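Local coordinates for protein cytosine-specific methyltransferase (Escherichia coli O157:H7 EDL933, PDB 3G7U) that probably methylates cytosine at carbon 5 in DNA, using S-adenosyl-L-methionine as the methyl donor, at residues L56-A59 against E60-K63. Sequence-based numbering, arbitrary orientation.
Sequences LLNA and EIIK
Asn58 OD1 accepts the backbone N-H of Ile61 at 2.8 Å (OD1 to N), with the donor nearly in line with the side-chain carbonyl (164°). With chi1 at 62°, CG stands between the backbone N and the carbonyl carbon, and the amide oxygen is turned toward the N-terminal end of the helix. The same amide runs across the Ile61 side chain at about a right angle: OD1 lies 3.3 Å from Ile61 CG1, and ND2 is 3.6 Å from Ile61 CD1. Asn58 is thus the N-cap of helix 59-66, which follows edge strand 48-50 in the Rossmann-like methyltransferase domain. Regular i to i+4 bonding starts at once, from Ile62 N to Asn58 O (3.0 Å) and from Lys63 N to Ala59 O (2.9 Å). The aliphatic part of Lys63 runs alongside that last carbonyl, CG lying 3.3 Å from Ala59 O, while its NZ makes a long salt bridge with Glu60 OE2. Before the cap, Leu57 reaches Ile61 CG2 through CD2 (4.0 Å) and Ile62 CD1 through CB. Helix 94-110 lies against this segment: Arg105 NH2 bonds to Leu57 O, Glu109 OE1 takes the Ala59 N-H, Leu106 packs on Ile62 and Leu110 on Ala59.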
loop_
_atom_site.group_PDB
_atom_site.type_symbol
_atom_site.label_atom_id
_atom_site.label_comp_id
_atom_site.label_asym_id
_atom_site.label_seq_id
_atom_site.Cartn_x
_atom_site.Cartn_y
_atom_site.Cartn_z
ATOM N N LEU A 56 13.089 -0.230 -19.597
ATOM C CA LEU A 56 12.878 -0.834 -20.923
ATOM C C LEU A 56 11.562 -0.335 -21.541
ATOM O O LEU A 56 11.128 -0.839 -22.587
ATOM C CB LEU A 56 12.870 -2.360 -20.797
ATOM C CG LEU A 56 14.197 -3.014 -20.329
ATOM C CD1 LEU A 56 14.059 -4.511 -20.385
ATOM C CD2 LEU A 56 15.335 -2.560 -21.245
ATOM N N LEU A 57 10.921 0.634 -20.870
ATOM C CA LEU A 57 9.626 1.198 -21.304
ATOM C C LEU A 57 9.780 2.630 -21.797
ATOM O O LEU A 57 10.652 3.382 -21.352
ATOM C CB LEU A 57 8.542 1.137 -20.195
ATOM C CG LEU A 57 8.234 -0.256 -19.617
ATOM C CD1 LEU A 57 7.148 -0.142 -18.542
ATOM C CD2 LEU A 57 7.861 -1.330 -20.701
ATOM N N ASN A 58 8.892 3.002 -22.721
ATOM C CA ASN A 58 8.702 4.379 -23.121
ATOM C C ASN A 58 7.236 4.541 -23.514
ATOM O O ASN A 58 6.470 3.563 -23.496
ATOM C CB ASN A 58 9.650 4.782 -24.255
ATOM C CG ASN A 58 9.436 3.969 -25.513
ATOM O OD1 ASN A 58 8.300 3.652 -25.867
ATOM N ND2 ASN A 58 10.529 3.590 -26.167
ATOM N N ALA A 59 6.822 5.772 -23.827
ATOM C CA ALA A 59 5.425 6.042 -24.109
ATOM C C ALA A 59 4.891 5.209 -25.271
ATOM O O ALA A 59 3.761 4.730 -25.221
ATOM C CB ALA A 59 5.256 7.569 -24.416
ATOM N N GLU A 60 5.691 5.045 -26.319
ATOM C CA GLU A 60 5.211 4.297 -27.507
ATOM C C GLU A 60 5.043 2.807 -27.210
ATOM O O GLU A 60 4.101 2.168 -27.678
ATOM C CB GLU A 60 6.156 4.483 -28.706
ATOM C CG GLU A 60 5.833 5.708 -29.561
ATOM C CD GLU A 60 4.385 5.709 -30.113
ATOM O OE1 GLU A 60 3.927 4.697 -30.696
ATOM O OE2 GLU A 60 3.701 6.742 -29.963
ATOM N N ILE A 61 5.959 2.264 -26.414
ATOM C CA ILE A 61 5.893 0.843 -26.052
ATOM C C ILE A 61 4.627 0.644 -25.231
ATOM O O ILE A 61 3.822 -0.290 -25.467
ATOM C CB ILE A 61 7.175 0.430 -25.276
ATOM C CG1 ILE A 61 8.335 0.391 -26.270
ATOM C CG2 ILE A 61 7.042 -0.946 -24.646
ATOM C CD1 ILE A 61 9.658 0.139 -25.624
ATOM N N ILE A 62 4.440 1.537 -24.266
ATOM C CA ILE A 62 3.230 1.467 -23.419
ATOM C C ILE A 62 1.910 1.589 -24.182
ATOM O O ILE A 62 0.964 0.834 -23.933
ATOM C CB ILE A 62 3.318 2.465 -22.225
ATOM C CG1 ILE A 62 4.353 1.919 -21.238
ATOM C CG2 ILE A 62 1.966 2.575 -21.545
ATOM C CD1 ILE A 62 4.860 2.921 -20.185
ATOM N N LYS A 63 1.841 2.523 -25.129
ATOM C CA LYS A 63 0.641 2.627 -25.986
ATOM C C LYS A 63 0.440 1.353 -26.824
ATOM O O LYS A 63 -0.701 0.918 -27.028
ATOM C CB LYS A 63 0.731 3.868 -26.893
ATOM C CG LYS A 63 0.644 5.209 -26.159
ATOM C CD LYS A 63 1.292 6.328 -27.015
ATOM C CE LYS A 63 1.131 7.699 -26.377
ATOM N NZ LYS A 63 1.932 8.723 -27.132
#